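Local coordinates for protein light Chain (Clostridium botulinum, PDB 6BVD) that is the zinc metalloprotease domain of the mosaic botulinum neurotoxin type HA and probably cleaves a neuronal SNARE protein, as related toxin light chains do, at residues 314-317 and 318-322. Sequence-based numbering, arbitrary orientation. Where two conformers were deposited one is given.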
ATOM      1  N   ASP A 314      16.212  23.661 -27.654  1.00 24.26           N
ATOM      2  CA  ASP A 314      17.418  22.924 -27.254  1.00 31.38           C
ATOM      3  C   ASP A 314      17.126  21.890 -26.180  1.00 31.57           C
ATOM      4  O   ASP A 314      17.741  20.816 -26.188  1.00 33.06           O
ATOM      5  CB  ASP A 314      18.533  23.865 -26.776  1.00 40.46           C
ATOM      6  CG  ASP A 314      19.292  24.497 -27.936  1.00 45.25           C
ATOM      7  OD1 ASP A 314      19.148  24.018 -29.087  1.00 50.60           O
ATOM      8  OD2 ASP A 314      20.057  25.445 -27.695  1.00 44.15           O
ATOM      9  N   GLU A 315      16.206  22.181 -25.262  1.00 27.49           N
ATOM     10  CA  GLU A 315      15.838  21.176 -24.259  1.00 28.83           C
ATOM     11  C   GLU A 315      15.195  19.923 -24.887  1.00 30.22           C
ATOM     12  O   GLU A 315      15.482  18.794 -24.467  1.00 24.96           O
ATOM     13  CB  GLU A 315      14.887  21.772 -23.229  1.00 34.71           C
ATOM     14  CG  GLU A 315      15.621  22.613 -22.191  1.00 54.02           C
ATOM     15  CD  GLU A 315      14.718  23.200 -21.118  1.00 67.06           C
ATOM     16  OE1 GLU A 315      13.474  23.123 -21.263  1.00 68.55           O
ATOM     17  OE2 GLU A 315      15.271  23.745 -20.128  1.00 70.73           O
ATOM     18  N   PHE A 316      14.341  20.104 -25.889  1.00 22.06           N
ATOM     19  CA  PHE A 316      13.743  18.936 -26.564  1.00 21.86           C
ATOM     20  C   PHE A 316      14.781  18.184 -27.369  1.00 22.74           C
ATOM     21  O   PHE A 316      14.707  16.947 -27.436  1.00 23.98           O
ATOM     22  CB  PHE A 316      12.545  19.312 -27.462  1.00 16.55           C
ATOM     23  CG  PHE A 316      11.240  19.354 -26.717  1.00 21.92           C
ATOM     24  CD1 PHE A 316      10.374  18.279 -26.748  1.00 25.05           C
ATOM     25  CD2 PHE A 316      10.906  20.461 -25.937  1.00 24.66           C
ATOM     26  CE1 PHE A 316       9.174  18.300 -26.038  1.00 30.40           C
ATOM     27  CE2 PHE A 316       9.725  20.507 -25.234  1.00 24.33           C
ATOM     28  CZ  PHE A 316       8.847  19.409 -25.272  1.00 27.93           C
ATOM     29  N   LYS A 317      15.752  18.879 -27.969  1.00 18.55           N
ATOM     30  CA  LYS A 317      16.846  18.170 -28.658  1.00 25.01           C
ATOM     31  C   LYS A 317      17.672  17.300 -27.696  1.00 26.01           C
ATOM     32  O   LYS A 317      18.105  16.194 -28.058  1.00 26.51           O
ATOM     33  CB  LYS A 317      17.780  19.148 -29.377  1.00 22.78           C
ATOM     34  CG  LYS A 317      17.165  19.791 -30.622  1.00 19.61           C
ATOM     35  CD  LYS A 317      18.189  20.665 -31.320  1.00 25.08           C
ATOM     36  CE  LYS A 317      17.574  21.325 -32.560  1.00 29.91           C
ATOM     37  NZ  LYS A 317      18.573  22.155 -33.287  1.00 21.82           N
ATOM     38  N   ASN A 318      17.939  17.826 -26.508  1.00 20.23           N
ATOM     39  CA  ASN A 318      18.617  17.023 -25.490  1.00 29.28           C
ATOM     40  C   ASN A 318      17.782  15.815 -25.120  1.00 24.82           C
ATOM     41  O   ASN A 318      18.292  14.706 -24.943  1.00 30.63           O
ATOM     42  CB  ASN A 318      18.898  17.855 -24.235  1.00 31.82           C
ATOM     43  CG  ASN A 318      19.835  18.991 -24.505  1.00 29.22           C
ATOM     44  OD1 ASN A 318      20.520  19.007 -25.528  1.00 34.93           O
ATOM     45  ND2 ASN A 318      19.865  19.969 -23.598  1.00 29.66           N
ATOM     46  N   LEU A 319      16.480  16.028 -25.015  1.00 22.27           N
ATOM     47  CA  LEU A 319      15.585  14.948 -24.639  1.00 26.49           C
ATOM     48  C   LEU A 319      15.580  13.794 -25.672  1.00 28.05           C
ATOM     49  O   LEU A 319      15.613  12.611 -25.273  1.00 22.80           O
ATOM     50  CB  LEU A 319      14.195  15.509 -24.438  1.00 37.28           C
ATOM     51  CG  LEU A 319      13.244  14.732 -23.548  1.00 49.22           C
ATOM     52  CD1 LEU A 319      12.190  15.718 -23.073  1.00 57.07           C
ATOM     53  CD2 LEU A 319      12.619  13.573 -24.297  1.00 49.71           C
ATOM     54  N   TYR A 320      15.561  14.118 -26.971  1.00 24.69           N
ATOM     55  CA  TYR A 320      15.569  13.074 -28.028  1.00 26.12           C
ATOM     56  C   TYR A 320      16.965  12.450 -28.200  1.00 31.57           C
ATOM     57  O   TYR A 320      17.089  11.263 -28.557  1.00 20.14           O
ATOM     58  CB  TYR A 320      15.062  13.651 -29.372  1.00 19.35           C
ATOM     59  CG  TYR A 320      13.614  14.082 -29.261  1.00 20.90           C
ATOM     60  CD1 TYR A 320      12.677  13.239 -28.680  1.00 20.16           C
ATOM     61  CD2 TYR A 320      13.187  15.352 -29.688  1.00 20.97           C
ATOM     62  CE1 TYR A 320      11.381  13.618 -28.492  1.00 22.78           C
ATOM     63  CE2 TYR A 320      11.868  15.742 -29.533  1.00 19.09           C
ATOM     64  CZ  TYR A 320      10.951  14.877 -28.955  1.00 26.81           C
ATOM     65  OH  TYR A 320       9.612  15.237 -28.763  1.00 21.33           O
ATOM     66  N   GLU A 321      18.014  13.224 -27.894  1.00 26.92           N
ATOM     67  CA  GLU A 321      19.367  12.684 -27.907  1.00 27.58           C
ATOM     68  C   GLU A 321      19.455  11.522 -26.918  1.00 27.28           C
ATOM     69  O   GLU A 321      19.980  10.456 -27.254  1.00 25.50           O
ATOM     70  CB  GLU A 321      20.409  13.740 -27.560  1.00 28.56           C
ATOM     71  CG  GLU A 321      21.821  13.141 -27.418  1.00 32.88           C
ATOM     72  CD  GLU A 321      22.845  14.146 -26.875  1.00 38.27           C
ATOM     73  OE1 GLU A 321      22.439  15.279 -26.536  1.00 33.66           O
ATOM     74  OE2 GLU A 321      24.042  13.782 -26.749  1.00 39.21           O
ATOM     75  N   TRP A 322      18.893  11.731 -25.731  1.00 25.43           N
ATOM     76  CA  TRP A 322      18.826  10.701 -24.699  0.51 30.80           C
ATOM     77  C   TRP A 322      17.869   9.541 -25.041  1.00 37.18           C
ATOM     78  O   TRP A 322      18.239   8.360 -24.885  1.00 31.31           O
ATOM     79  CB  TRP A 322      18.405  11.300 -23.362  0.51 35.95           C
ATOM     80  CG  TRP A 322      18.298  10.233 -22.345  0.51 40.49           C
ATOM     81  CD1 TRP A 322      17.145   9.707 -21.856  0.51 40.09           C
ATOM     82  CD2 TRP A 322      19.369   9.606 -21.624  0.51 45.06           C
ATOM     83  NE1 TRP A 322      17.426   8.774 -20.897  0.51 45.97           N
ATOM     84  CE2 TRP A 322      18.785   8.698 -20.727  0.51 49.40           C
ATOM     85  CE3 TRP A 322      20.770   9.728 -21.650  0.51 43.25           C
ATOM     86  CZ2 TRP A 322      19.551   7.898 -19.862  0.51 49.19           C
ATOM     87  CZ3 TRP A 322      21.531   8.947 -20.784  0.51 41.06           C
ATOM     88  CH2 TRP A 322      20.920   8.043 -19.908  0.51 42.92           C
TER
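Four successive i to i+4 backbone hydrogen bonds tie residues 314-317 to 318-321 in regular alpha-helical geometry, from Asn318 N to Asp314 O at 3.0 Å through to Glu321 N to Lys317 O, also at 3.0 Å. One turn apart on the same helical face, Phe316 and Tyr320 run side by side and point the same way. The Tyr320 hydroxyl comes up to the edge of the Phe316 ring, near its plane, with OH 3.7 Å from Phe316 CD1; on the tyrosine ring itself, CE2 lies 4.1 Å from the same CD1. With its CG beside the backbone N (chi1 -64°), the tyrosine ring leans back over the preceding turn, where CD2 comes within 3.2 Å of Phe316 O. The pair belongs to the side of helix 313-323 that packs on the loop holding Ile117 and Leu120, at the periphery of the clostridial neurotoxin zinc protease fold; Leu319 touches Ile117 beside it. Leu120 touches both side chains, Phe130 of strand 129-130 also touches Phe316, and the hydroxyl of the buried Tyr320 hydrogen-bonds to Pro118 O. Lys317 is extended beyond CG, and its NZ hydrogen-bonds to Val304 O. The exposed Asn318 folds back along the helix (chi1 -63°), placing CG 3.2 Å from Asp314 O, yet its amide ND2 is poorly angled for a hydrogen bond to that carbonyl, which already accepts Asn318 N.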